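Local coordinates for protein arginine N-methyltransferase SFM1 (Saccharomyces cerevisiae, PDB 5C74) that transfers a methyl group from S-adenosyl-L-methionine to an arginine of ribosomal protein S3, giving the monomethylated residue, at residues Gln22-Val27 with Leu51-Arg56; Lys44-Arg49 with Leu55-Lys60; Thr147-Ile150 with Arg154-Phe157. All coordinates share one frame; numbering follows the deposited sequence.

Interaction 1 of 3, residues Gln22-Val27 with Leu51-Arg56; sequences QILREV and LKLGLR
Leu24, on the last turns of helix 14-27, packs against Leu53 and Leu55, which flank the turn that leads out of the short helix 48-52. The contact joins helix 14-27 to this helix-to-strand turn beside the parallel sheet of the SPOUT-family methyltransferase. One methyl does the touching: Leu24 CD1 lies 3.8 Å from Leu53 CB and 4.1 Å from Leu55 CD1, so a single branch meets both leucines. The Leu24 side chain runs obliquely to that of Leu53 but at about a right angle to that of Leu55, whose CG, anti to its backbone N (chi1 180°), sets the direction in which CD1 comes to Leu24. This is the tight half of the contact, and it continues into the protein, where Leu32 of strand 32-35 and Leu50 of helix 48-52 each touch both Leu24 and Leu55.

Toward solvent the packing thins out. Arg25 ends near Leu53, with NH1 4.5 Å from Leu53 CD1, a loose approach oblique to the guanidinium plane. What holds that group is a bond along its own helix: Arg25 NH2 donates to Gln22 OE1 over 3.0 Å, with the N-H pointing straight at the oxygen and the acceptor lying in the guanidinium plane.

Gly54 turns the chain between the two leucines. Its positive phi (90°) belongs to a Schellman motif closing helix 48-52, and its N bonds to Leu51 O at 2.9 Å; a side chain at these backbone angles would collide with the preceding carbonyl oxygen. No hydrogen bond links 22-27 to 51-56. The helix and the turn are therefore joined by apolar contact alone, while Arg25 is held mainly by Gln22, with Glu194 adding only a long, weak ion pair.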
ATOM      1  N   GLN A  22     -10.319  -3.983  -9.838  1.00 12.53           N
ATOM      2  CA  GLN A  22     -11.495  -3.523 -10.572  1.00 16.79           C
ATOM      3  C   GLN A  22     -11.110  -3.139 -11.998  1.00 17.56           C
ATOM      4  O   GLN A  22     -11.818  -3.466 -12.961  1.00 14.28           O
ATOM      5  CB  GLN A  22     -12.150  -2.337  -9.854  1.00 16.94           C
ATOM      6  CG  GLN A  22     -13.415  -1.821 -10.536  1.00 21.88           C
ATOM      7  CD  GLN A  22     -14.656  -2.564 -10.114  1.00 28.41           C
ATOM      8  OE1 GLN A  22     -14.591  -3.683  -9.586  1.00 27.59           O
ATOM      9  NE2 GLN A  22     -15.812  -1.934 -10.327  1.00 35.97           N
ATOM     10  N   ILE A  23      -9.977  -2.461 -12.140  1.00 16.51           N
ATOM     11  CA  ILE A  23      -9.483  -2.087 -13.480  1.00 13.48           C
ATOM     12  C   ILE A  23      -9.233  -3.321 -14.353  1.00 16.72           C
ATOM     13  O   ILE A  23      -9.677  -3.381 -15.509  1.00 12.93           O
ATOM     14  CB  ILE A  23      -8.198  -1.230 -13.364  1.00 14.74           C
ATOM     15  CG1 ILE A  23      -8.562   0.135 -12.749  1.00 13.90           C
ATOM     16  CG2 ILE A  23      -7.516  -1.061 -14.716  1.00 14.83           C
ATOM     17  CD1 ILE A  23      -7.368   0.942 -12.189  1.00 11.97           C
ATOM     18  N   LEU A  24      -8.555  -4.317 -13.790  1.00 13.43           N
ATOM     19  CA  LEU A  24      -8.285  -5.556 -14.511  1.00 12.66           C
ATOM     20  C   LEU A  24      -9.566  -6.264 -14.930  1.00 14.44           C
ATOM     21  O   LEU A  24      -9.651  -6.795 -16.033  1.00 16.32           O
ATOM     22  CB  LEU A  24      -7.410  -6.491 -13.661  1.00 14.61           C
ATOM     23  CG  LEU A  24      -5.964  -6.028 -13.471  1.00 14.80           C
ATOM     24  CD1 LEU A  24      -5.301  -6.731 -12.271  1.00 16.42           C
ATOM     25  CD2 LEU A  24      -5.156  -6.296 -14.745  1.00 14.32           C
ATOM     26  N   ARG A  25     -10.569  -6.275 -14.058  1.00 12.91           N
ATOM     27  CA  ARG A  25     -11.824  -6.929 -14.397  1.00 16.33           C
ATOM     28  C   ARG A  25     -12.522  -6.160 -15.516  1.00 17.60           C
ATOM     29  O   ARG A  25     -13.191  -6.759 -16.359  1.00 18.77           O
ATOM     30  CB  ARG A  25     -12.745  -7.047 -13.171  1.00 14.61           C
ATOM     31  CG  ARG A  25     -12.345  -8.204 -12.231  1.00 22.71           C
ATOM     32  CD  ARG A  25     -13.336  -8.403 -11.090  1.00 27.21           C
ATOM     33  NE  ARG A  25     -13.420  -7.216 -10.256  1.00 34.14           N
ATOM     34  CZ  ARG A  25     -12.837  -7.082  -9.068  1.00 28.60           C
ATOM     35  NH1 ARG A  25     -12.139  -8.076  -8.540  1.00 29.45           N
ATOM     36  NH2 ARG A  25     -12.972  -5.947  -8.404  1.00 29.45           N
ATOM     37  N   GLU A  26     -12.359  -4.839 -15.523  1.00 17.45           N
ATOM     38  CA  GLU A  26     -13.012  -4.023 -16.538  1.00 18.40           C
ATOM     39  C   GLU A  26     -12.316  -4.076 -17.900  1.00 17.83           C
ATOM     40  O   GLU A  26     -12.957  -4.374 -18.912  1.00 20.60           O
ATOM     41  CB  GLU A  26     -13.113  -2.562 -16.097  1.00 17.07           C
ATOM     42  CG  GLU A  26     -13.939  -1.735 -17.088  1.00 16.37           C
ATOM     43  CD  GLU A  26     -13.942  -0.238 -16.788  1.00 23.71           C
ATOM     44  OE1 GLU A  26     -13.441   0.181 -15.729  1.00 24.38           O
ATOM     45  OE2 GLU A  26     -14.445   0.525 -17.627  1.00 22.64           O
ATOM     46  N   VAL A  27     -11.019  -3.797 -17.947  1.00 16.24           N
ATOM     47  CA  VAL A  27     -10.361  -3.641 -19.255  1.00 16.58           C
ATOM     48  C   VAL A  27      -9.555  -4.861 -19.674  1.00 22.12           C
ATOM     49  O   VAL A  27      -9.210  -5.019 -20.855  1.00 15.38           O
ATOM     50  CB  VAL A  27      -9.453  -2.396 -19.287  1.00 16.21           C
ATOM     51  CG1 VAL A  27     -10.267  -1.123 -18.920  1.00 14.77           C
ATOM     52  CG2 VAL A  27      -8.266  -2.551 -18.352  1.00 17.04           C
ATOM     53  N   LEU A  51      -1.735 -11.024  -9.108  1.00 17.73           N
ATOM     54  CA  LEU A  51      -1.091 -12.057  -9.917  1.00 20.87           C
ATOM     55  C   LEU A  51      -2.136 -12.992 -10.528  1.00 25.61           C
ATOM     56  O   LEU A  51      -2.080 -13.302 -11.717  1.00 18.58           O
ATOM     57  CB  LEU A  51      -0.091 -12.837  -9.076  1.00 19.92           C
ATOM     58  CG  LEU A  51       1.180 -12.061  -8.712  1.00 21.14           C
ATOM     59  CD1 LEU A  51       2.088 -12.905  -7.817  1.00 29.03           C
ATOM     60  CD2 LEU A  51       1.925 -11.578  -9.950  1.00 25.42           C
ATOM     61  N   LYS A  52      -3.114 -13.415  -9.728  1.00 22.70           N
ATOM     62  CA  LYS A  52      -4.134 -14.328 -10.237  1.00 21.66           C
ATOM     63  C   LYS A  52      -4.976 -13.669 -11.317  1.00 23.08           C
ATOM     64  O   LYS A  52      -5.495 -14.347 -12.206  1.00 22.37           O
ATOM     65  CB  LYS A  52      -5.026 -14.842  -9.103  1.00 20.29           C
ATOM     66  CG  LYS A  52      -4.268 -15.734  -8.127  1.00 35.68           C
ATOM     67  CD  LYS A  52      -5.200 -16.554  -7.254  1.00 46.11           C
ATOM     68  CE  LYS A  52      -4.407 -17.384  -6.253  1.00 49.45           C
ATOM     69  NZ  LYS A  52      -3.647 -16.515  -5.313  1.00 52.80           N
ATOM     70  N   LEU A  53      -5.097 -12.349 -11.262  1.00 16.98           N
ATOM     71  CA  LEU A  53      -5.845 -11.630 -12.289  1.00 18.09           C
ATOM     72  C   LEU A  53      -4.988 -11.324 -13.529  1.00 23.84           C
ATOM     73  O   LEU A  53      -5.474 -10.765 -14.511  1.00 24.38           O
ATOM     74  CB  LEU A  53      -6.426 -10.332 -11.713  1.00 15.75           C
ATOM     75  CG  LEU A  53      -7.673 -10.516 -10.836  1.00 20.08           C
ATOM     76  CD1 LEU A  53      -8.098  -9.198 -10.161  1.00 20.16           C
ATOM     77  CD2 LEU A  53      -8.819 -11.069 -11.670  1.00 24.03           C
ATOM     78  N   GLY A  54      -3.716 -11.686 -13.482  1.00 19.99           N
ATOM     79  CA  GLY A  54      -2.854 -11.539 -14.646  1.00 21.42           C
ATOM     80  C   GLY A  54      -2.122 -10.213 -14.772  1.00 20.83           C
ATOM     81  O   GLY A  54      -1.721  -9.820 -15.872  1.00 19.64           O
ATOM     82  N   LEU A  55      -1.923  -9.528 -13.649  1.00 18.69           N
ATOM     83  CA  LEU A  55      -1.322  -8.194 -13.657  1.00 15.35           C
ATOM     84  C   LEU A  55       0.041  -8.157 -14.348  1.00 16.77           C
ATOM     85  O   LEU A  55       0.946  -8.900 -13.984  1.00 18.82           O
ATOM     86  CB  LEU A  55      -1.164  -7.674 -12.224  1.00 16.42           C
ATOM     87  CG  LEU A  55      -0.528  -6.281 -12.154  1.00 20.14           C
ATOM     88  CD1 LEU A  55      -1.505  -5.211 -12.659  1.00 18.36           C
ATOM     89  CD2 LEU A  55      -0.043  -5.979 -10.742  1.00 21.34           C
ATOM     90  N   ARG A  56       0.181  -7.279 -15.331  1.00 13.18           N
ATOM     91  CA  ARG A  56       1.481  -6.998 -15.947  1.00 14.45           C
ATOM     92  C   ARG A  56       2.165  -5.813 -15.295  1.00 13.94           C
ATOM     93  O   ARG A  56       1.572  -4.740 -15.158  1.00 15.85           O
ATOM     94  CB  ARG A  56       1.311  -6.710 -17.443  1.00 20.51           C
ATOM     95  CG  ARG A  56       0.719  -7.860 -18.204  1.00 27.54           C
ATOM     96  CD  ARG A  56       0.427  -7.473 -19.646  1.00 29.00           C
ATOM     97  NE  ARG A  56       0.184  -8.667 -20.445  1.00 28.72           N
ATOM     98  CZ  ARG A  56       0.192  -8.701 -21.774  1.00 36.18           C
ATOM     99  NH1 ARG A  56       0.424  -7.598 -22.467  1.00 30.10           N
ATOM    100  NH2 ARG A  56      -0.033  -9.844 -22.412  1.00 32.88           N
TER

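Interaction 2 of 3, residues Lys44-Arg49 with Leu55-Lys60; sequences KDIPQR and LRWTTK. With SO4 (sulfate ion), chain C.
Within the beta-alpha-beta unit made of strand 32-35, helix 48-52 and strand 56-57, Ile46 from the loop before the helix packs on side chains of the returning strand region. It lies over one face of the Trp57 indole in a CH-pi contact: CD1 sits 3.8 Å from the centroid of the five-membered ring and only 6° off its normal. CG1 follows over the same face, 3.6 Å from Trp57 NE1. The other branch of Ile46, CG2, turns to Leu55 and meets its CD2 at 3.8 Å, the two side chains crossing at about a right angle. Trp57 holds its ring up to Ile46 with CG between the backbone N and the carbonyl carbon (chi1 58°), and Leu34 of the neighbouring strand also touches it. An alanine at Trp57 would remove the indole face and is likely to leave the CG1-CD1 arm of Ile46 without its platform, opening a gap beside the loop.

Pro47 takes the N-cap position, and the first turn of the helix holds a sulfate, probably from the crystallisation liquor. Gln48 N donates to its O2. Arg49 binds through backbone and side chain together: N and NE both reach O3, at 2.8 and 2.9 Å, while Arg49 NH2, which also forms a salt bridge with Glu14, donates to sulfate O1 at 2.9 Å.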
ATOM      1  N   LYS A  44       7.441 -11.830  -5.940  1.00 19.08           N
ATOM      2  CA  LYS A  44       7.004 -12.073  -4.563  1.00 24.74           C
ATOM      3  C   LYS A  44       6.366 -10.840  -3.921  1.00 24.35           C
ATOM      4  O   LYS A  44       5.622 -10.947  -2.939  1.00 22.87           O
ATOM      5  CB  LYS A  44       8.184 -12.547  -3.707  1.00 29.90           C
ATOM      6  CG  LYS A  44       8.802 -13.838  -4.190  1.00 40.67           C
ATOM      7  CD  LYS A  44      10.116 -14.131  -3.478  1.00 47.32           C
ATOM      8  CE  LYS A  44      10.676 -15.481  -3.903  1.00 49.49           C
ATOM      9  NZ  LYS A  44      11.995 -15.763  -3.268  1.00 52.94           N
ATOM     10  N   ASP A  45       6.660  -9.669  -4.469  1.00 17.55           N
ATOM     11  CA  ASP A  45       6.112  -8.430  -3.922  1.00 16.71           C
ATOM     12  C   ASP A  45       4.725  -8.085  -4.456  1.00 17.89           C
ATOM     13  O   ASP A  45       4.078  -7.152  -3.960  1.00 21.30           O
ATOM     14  CB  ASP A  45       7.053  -7.263  -4.209  1.00 19.87           C
ATOM     15  CG  ASP A  45       8.388  -7.401  -3.495  1.00 27.31           C
ATOM     16  OD1 ASP A  45       8.383  -7.426  -2.251  1.00 29.62           O
ATOM     17  OD2 ASP A  45       9.440  -7.452  -4.170  1.00 21.16           O
ATOM     18  N   ILE A  46       4.276  -8.809  -5.472  1.00 18.22           N
ATOM     19  CA  ILE A  46       2.985  -8.504  -6.089  1.00 17.78           C
ATOM     20  C   ILE A  46       1.872  -9.255  -5.378  1.00 15.53           C
ATOM     21  O   ILE A  46       1.965 -10.470  -5.196  1.00 16.46           O
ATOM     22  CB  ILE A  46       2.976  -8.867  -7.586  1.00 17.84           C
ATOM     23  CG1 ILE A  46       4.254  -8.355  -8.261  1.00 18.55           C
ATOM     24  CG2 ILE A  46       1.722  -8.315  -8.274  1.00 19.71           C
ATOM     25  CD1 ILE A  46       4.366  -6.829  -8.301  1.00 18.40           C
ATOM     26  N   PRO A  47       0.813  -8.536  -4.958  1.00 16.83           N
ATOM     27  CA  PRO A  47      -0.288  -9.196  -4.247  1.00 19.49           C
ATOM     28  C   PRO A  47      -0.812 -10.411  -5.019  1.00 20.28           C
ATOM     29  O   PRO A  47      -0.946 -10.351  -6.242  1.00 15.84           O
ATOM     30  CB  PRO A  47      -1.352  -8.092  -4.144  1.00 21.00           C
ATOM     31  CG  PRO A  47      -0.538  -6.812  -4.093  1.00 18.54           C
ATOM     32  CD  PRO A  47       0.642  -7.072  -5.019  1.00 17.24           C
ATOM     33  N   GLN A  48      -1.090 -11.501  -4.311  1.00 21.22           N
ATOM     34  CA  GLN A  48      -1.578 -12.723  -4.951  1.00 26.29           C
ATOM     35  C   GLN A  48      -2.855 -12.504  -5.758  1.00 22.24           C
ATOM     36  O   GLN A  48      -3.048 -13.130  -6.805  1.00 20.26           O
ATOM     37  CB  GLN A  48      -1.821 -13.816  -3.908  1.00 33.77           C
ATOM     38  CG  GLN A  48      -0.548 -14.427  -3.343  1.00 45.01           C
ATOM     39  CD  GLN A  48       0.278 -15.131  -4.402  1.00 46.27           C
ATOM     40  OE1 GLN A  48       1.448 -14.813  -4.607  1.00 52.36           O
ATOM     41  NE2 GLN A  48      -0.331 -16.089  -5.083  1.00 43.87           N
ATOM     42  N   ARG A  49      -3.728 -11.629  -5.272  1.00 16.57           N
ATOM     43  CA  ARG A  49      -4.971 -11.354  -5.977  1.00 17.29           C
ATOM     44  C   ARG A  49      -4.687 -10.753  -7.350  1.00 18.64           C
ATOM     45  O   ARG A  49      -5.372 -11.069  -8.332  1.00 16.98           O
ATOM     46  CB  ARG A  49      -5.863 -10.430  -5.139  1.00 17.50           C
ATOM     47  CG  ARG A  49      -6.676 -11.195  -4.095  1.00 22.56           C
ATOM     48  CD  ARG A  49      -7.292 -10.243  -3.055  1.00 21.63           C
ATOM     49  NE  ARG A  49      -6.271  -9.542  -2.270  1.00 17.57           N
ATOM     50  CZ  ARG A  49      -6.514  -8.423  -1.593  1.00 23.03           C
ATOM     51  NH1 ARG A  49      -7.740  -7.898  -1.606  1.00 18.94           N
ATOM     52  NH2 ARG A  49      -5.544  -7.829  -0.908  1.00 21.59           N
ATOM     53  N   LEU A  55      -1.923  -9.528 -13.649  1.00 18.69           N
ATOM     54  CA  LEU A  55      -1.322  -8.194 -13.657  1.00 15.35           C
ATOM     55  C   LEU A  55       0.041  -8.157 -14.348  1.00 16.77           C
ATOM     56  O   LEU A  55       0.946  -8.900 -13.984  1.00 18.82           O
ATOM     57  CB  LEU A  55      -1.164  -7.674 -12.224  1.00 16.42           C
ATOM     58  CG  LEU A  55      -0.528  -6.281 -12.154  1.00 20.14           C
ATOM     59  CD1 LEU A  55      -1.505  -5.211 -12.659  1.00 18.36           C
ATOM     60  CD2 LEU A  55      -0.043  -5.979 -10.742  1.00 21.34           C
ATOM     61  N   ARG A  56       0.181  -7.279 -15.331  1.00 13.18           N
ATOM     62  CA  ARG A  56       1.481  -6.998 -15.947  1.00 14.45           C
ATOM     63  C   ARG A  56       2.165  -5.813 -15.295  1.00 13.94           C
ATOM     64  O   ARG A  56       1.572  -4.740 -15.158  1.00 15.85           O
ATOM     65  CB  ARG A  56       1.311  -6.710 -17.443  1.00 20.51           C
ATOM     66  CG  ARG A  56       0.719  -7.860 -18.204  1.00 27.54           C
ATOM     67  CD  ARG A  56       0.427  -7.473 -19.646  1.00 29.00           C
ATOM     68  NE  ARG A  56       0.184  -8.667 -20.445  1.00 28.72           N
ATOM     69  CZ  ARG A  56       0.192  -8.701 -21.774  1.00 36.18           C
ATOM     70  NH1 ARG A  56       0.424  -7.598 -22.467  1.00 30.10           N
ATOM     71  NH2 ARG A  56      -0.033  -9.844 -22.412  1.00 32.88           N
ATOM     72  N   TRP A  57       3.432  -5.995 -14.921  1.00 12.04           N
ATOM     73  CA  TRP A  57       4.171  -4.935 -14.253  1.00 14.14           C
ATOM     74  C   TRP A  57       5.625  -4.952 -14.689  1.00 13.15           C
ATOM     75  O   TRP A  57       6.149  -5.990 -15.096  1.00 15.29           O
ATOM     76  CB  TRP A  57       4.085  -5.102 -12.733  1.00 15.36           C
ATOM     77  CG  TRP A  57       4.611  -6.421 -12.300  1.00 17.00           C
ATOM     78  CD1 TRP A  57       3.946  -7.610 -12.293  1.00 20.79           C
ATOM     79  CD2 TRP A  57       5.939  -6.699 -11.843  1.00 19.86           C
ATOM     80  NE1 TRP A  57       4.777  -8.617 -11.860  1.00 19.27           N
ATOM     81  CE2 TRP A  57       6.005  -8.082 -11.570  1.00 18.05           C
ATOM     82  CE3 TRP A  57       7.078  -5.915 -11.644  1.00 16.82           C
ATOM     83  CZ2 TRP A  57       7.163  -8.697 -11.089  1.00 23.05           C
ATOM     84  CZ3 TRP A  57       8.240  -6.538 -11.170  1.00 19.14           C
ATOM     85  CH2 TRP A  57       8.266  -7.911 -10.901  1.00 23.10           C
ATOM     86  N   THR A  58       6.296  -3.813 -14.571  1.00 11.84           N
ATOM     87  CA  THR A  58       7.730  -3.775 -14.838  1.00 13.99           C
ATOM     88  C   THR A  58       8.387  -2.676 -14.029  1.00 15.18           C
ATOM     89  O   THR A  58       7.734  -1.693 -13.663  1.00 12.59           O
ATOM     90  CB  THR A  58       8.018  -3.567 -16.333  1.00 15.63           C
ATOM     91  OG1 THR A  58       9.426  -3.464 -16.539  1.00 16.75           O
ATOM     92  CG2 THR A  58       7.345  -2.296 -16.836  1.00 14.31           C
ATOM     93  N   THR A  59       9.671  -2.852 -13.716  1.00 12.22           N
ATOM     94  CA  THR A  59      10.407  -1.769 -13.064  1.00 11.98           C
ATOM     95  C   THR A  59      10.865  -0.745 -14.105  1.00 15.32           C
ATOM     96  O   THR A  59      11.227   0.377 -13.765  1.00 14.85           O
ATOM     97  CB  THR A  59      11.626  -2.276 -12.295  1.00 13.21           C
ATOM     98  OG1 THR A  59      12.537  -2.894 -13.211  1.00 15.59           O
ATOM     99  CG2 THR A  59      11.198  -3.323 -11.264  1.00 14.52           C
ATOM    100  N   LYS A  60      10.845  -1.131 -15.378  1.00 14.63           N
ATOM    101  CA  LYS A  60      11.201  -0.181 -16.440  1.00 16.56           C
ATOM    102  C   LYS A  60      10.143   0.913 -16.568  1.00 15.50           C
ATOM    103  O   LYS A  60       9.001   0.713 -16.167  1.00 14.81           O
ATOM    104  CB  LYS A  60      11.345  -0.899 -17.784  1.00 14.58           C
ATOM    105  CG  LYS A  60      12.422  -1.982 -17.807  1.00 15.25           C
ATOM    106  CD  LYS A  60      12.580  -2.532 -19.215  1.00 20.13           C
ATOM    107  CE  LYS A  60      13.570  -3.690 -19.250  1.00 25.29           C
ATOM    108  NZ  LYS A  60      13.149  -4.860 -18.408  1.00 21.87           N
TER
HETATM  109  S   SO4 C 301      -2.924 -10.539  -1.394  1.00 22.70           S
HETATM  110  O1  SO4 C 301      -2.955  -9.205  -0.791  1.00 20.35           O
HETATM  111  O2  SO4 C 301      -1.529 -10.919  -1.527  1.00 20.75           O
HETATM  112  O3  SO4 C 301      -3.573 -10.502  -2.699  1.00 26.28           O
HETATM  113  O4  SO4 C 301      -3.609 -11.504  -0.546  1.00 24.23           O

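Interaction 3 of 3, residues Thr147-Ile150 with Arg154-Phe157; sequences TQLI and RIAF
Ile150, near the end of helix 140-151, and Phe157, in the loop that follows, meet through CD1 of the isoleucine, which lies 4.0 Å from Phe157 CD2. The contact ties the end of this helix to the loop leading to strand 162-169 of the SPOUT-family protein. The methyl comes to the edge of the ring, near its plane, instead of over a face. Ile150 points its CB away from the loop as a whole, but CG1 stands anti to the carbonyl carbon (chi1 -68°) and the chain extends from there to CD1, carrying that methyl to the phenylalanine. On the way CG1 passes 3.4 Å from Ile155 O. The Phe157 ring also meets that of Phe162, at the start of strand 162-169.

Leu149 and Ile155 make the second apolar pair, at a similar distance and nearer the surface: their side chains run obliquely to each other, with Leu149 CD2 and Ile155 CD1 4.1 Å apart. Between their backbones, Ile155 N donates to Leu149 O at 2.9 Å, nearly straight at the hydrogen, the donor tilted from the carbonyl plane. Arg154 turns the chain back with positive phi at the helix end. Its side chain is bent at chi2, with CD passing 3.7 Å from Ile150 O, and its NE bonds to Ile151 O, consistent with the aliphatic part lying close to the helix end.

Ile155 O is buried without a hydrogen-bond donor, and has Ile150 CA as a 3.3 Å C-H...O neighbour; Arg154 CA similarly approaches Ile150 O at 3.1 Å. The Ile155 N to Leu149 O bond and apolar side chains consequently hold the loop to the helix end, supplemented by these weak C-H...O contacts.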
ATOM      1  N   THR A 147     -12.489   7.055 -19.240  1.00 11.74           N
ATOM      2  CA  THR A 147     -11.780   7.034 -20.512  1.00 14.08           C
ATOM      3  C   THR A 147     -12.402   6.016 -21.476  1.00 15.78           C
ATOM      4  O   THR A 147     -12.512   6.268 -22.688  1.00 12.31           O
ATOM      5  CB  THR A 147     -10.288   6.738 -20.288  1.00 10.77           C
ATOM      6  OG1 THR A 147      -9.714   7.821 -19.541  1.00 16.16           O
ATOM      7  CG2 THR A 147      -9.574   6.615 -21.649  1.00 15.02           C
ATOM      8  N   GLN A 148     -12.820   4.872 -20.941  1.00 11.99           N
ATOM      9  CA  GLN A 148     -13.488   3.858 -21.754  1.00 12.07           C
ATOM     10  C   GLN A 148     -14.792   4.398 -22.343  1.00 11.67           C
ATOM     11  O   GLN A 148     -15.108   4.173 -23.514  1.00 12.26           O
ATOM     12  CB  GLN A 148     -13.761   2.599 -20.922  1.00 13.64           C
ATOM     13  CG  GLN A 148     -12.507   1.842 -20.548  1.00 13.05           C
ATOM     14  CD  GLN A 148     -11.999   0.998 -21.698  1.00 17.76           C
ATOM     15  OE1 GLN A 148     -11.048   1.369 -22.385  1.00 15.75           O
ATOM     16  NE2 GLN A 148     -12.643  -0.136 -21.923  1.00 17.09           N
ATOM     17  N   LEU A 149     -15.564   5.093 -21.524  1.00 10.47           N
ATOM     18  CA  LEU A 149     -16.827   5.657 -21.987  1.00 14.13           C
ATOM     19  C   LEU A 149     -16.588   6.636 -23.136  1.00 15.58           C
ATOM     20  O   LEU A 149     -17.342   6.668 -24.117  1.00 13.82           O
ATOM     21  CB  LEU A 149     -17.553   6.355 -20.818  1.00 11.78           C
ATOM     22  CG  LEU A 149     -18.085   5.424 -19.717  1.00 13.98           C
ATOM     23  CD1 LEU A 149     -18.513   6.210 -18.457  1.00 10.96           C
ATOM     24  CD2 LEU A 149     -19.259   4.642 -20.277  1.00 15.75           C
ATOM     25  N   ILE A 150     -15.523   7.424 -23.021  1.00 14.63           N
ATOM     26  CA  ILE A 150     -15.238   8.467 -24.011  1.00 11.67           C
ATOM     27  C   ILE A 150     -14.654   7.873 -25.295  1.00 16.79           C
ATOM     28  O   ILE A 150     -15.110   8.182 -26.396  1.00 13.43           O
ATOM     29  CB  ILE A 150     -14.264   9.525 -23.424  1.00 16.08           C
ATOM     30  CG1 ILE A 150     -14.947  10.317 -22.310  1.00 12.55           C
ATOM     31  CG2 ILE A 150     -13.769  10.490 -24.483  1.00 13.18           C
ATOM     32  CD1 ILE A 150     -13.976  11.206 -21.516  1.00 15.42           C
ATOM     33  N   ARG A 154     -17.662   6.302 -27.109  1.00 13.29           N
ATOM     34  CA  ARG A 154     -17.814   7.591 -27.801  1.00 13.66           C
ATOM     35  C   ARG A 154     -18.853   8.468 -27.123  1.00 20.31           C
ATOM     36  O   ARG A 154     -19.603   9.215 -27.773  1.00 17.29           O
ATOM     37  CB  ARG A 154     -18.166   7.382 -29.284  1.00 15.60           C
ATOM     38  CG  ARG A 154     -17.123   6.573 -30.054  1.00 18.05           C
ATOM     39  CD  ARG A 154     -15.699   7.116 -29.899  1.00 16.55           C
ATOM     40  NE  ARG A 154     -14.736   6.206 -30.517  1.00 17.78           N
ATOM     41  CZ  ARG A 154     -14.409   6.207 -31.807  1.00 19.81           C
ATOM     42  NH1 ARG A 154     -14.963   7.084 -32.643  1.00 18.54           N
ATOM     43  NH2 ARG A 154     -13.532   5.320 -32.263  1.00 17.32           N
ATOM     44  N   ILE A 155     -18.880   8.392 -25.799  1.00 14.72           N
ATOM     45  CA  ILE A 155     -19.751   9.261 -25.009  1.00 14.85           C
ATOM     46  C   ILE A 155     -18.935  10.453 -24.541  1.00 16.54           C
ATOM     47  O   ILE A 155     -17.939  10.293 -23.837  1.00 18.01           O
ATOM     48  CB  ILE A 155     -20.351   8.503 -23.809  1.00 14.64           C
ATOM     49  CG1 ILE A 155     -21.142   7.284 -24.315  1.00 20.65           C
ATOM     50  CG2 ILE A 155     -21.223   9.436 -22.949  1.00 17.68           C
ATOM     51  CD1 ILE A 155     -21.599   6.337 -23.209  1.00 23.41           C
ATOM     52  N   ALA A 156     -19.331  11.652 -24.948  1.00 14.33           N
ATOM     53  CA  ALA A 156     -18.612  12.858 -24.545  1.00 16.84           C
ATOM     54  C   ALA A 156     -18.644  13.050 -23.024  1.00 17.97           C
ATOM     55  O   ALA A 156     -19.635  12.730 -22.373  1.00 16.55           O
ATOM     56  CB  ALA A 156     -19.207  14.080 -25.241  1.00 23.34           C
ATOM     57  N   PHE A 157     -17.568  13.605 -22.471  1.00 19.62           N
ATOM     58  CA  PHE A 157     -17.465  13.803 -21.023  1.00 19.72           C
ATOM     59  C   PHE A 157     -18.714  14.474 -20.437  1.00 23.43           C
ATOM     60  O   PHE A 157     -19.227  14.044 -19.403  1.00 18.55           O
ATOM     61  CB  PHE A 157     -16.214  14.629 -20.688  1.00 22.04           C
ATOM     62  CG  PHE A 157     -15.915  14.707 -19.213  1.00 24.67           C
ATOM     63  CD1 PHE A 157     -16.494  15.684 -18.425  1.00 25.65           C
ATOM     64  CD2 PHE A 157     -15.057  13.797 -18.616  1.00 27.21           C
ATOM     65  CE1 PHE A 157     -16.226  15.751 -17.064  1.00 25.27           C
ATOM     66  CE2 PHE A 157     -14.777  13.860 -17.245  1.00 23.41           C
ATOM     67  CZ  PHE A 157     -15.365  14.834 -16.476  1.00 24.48           C
TER

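Overall arrangement
Interactions 1 and 2 adjoin, their centres 11 Å apart. Leu55 serves both, and Leu51 CD1 lies 3.6 Å from Ile46 O, so the contacts on the two sides of helix 48-52 adjoin beside the outermost strand, 56-57. Interaction 3 lies on the far side of the chain's centre from interaction 2, with nearest atoms about 15 Å apart. Interaction 1, its centre 21 Å from that of interaction 3, bridges them: Val27 CG1 reaches Gln148 CD at 3.9 Å, joining helix 14-27 to helix 140-151. The sulfate belongs to interaction 2; the nickel sites, formed by Glu174 and histidines of the C-terminal purification tag, involve none of these segments.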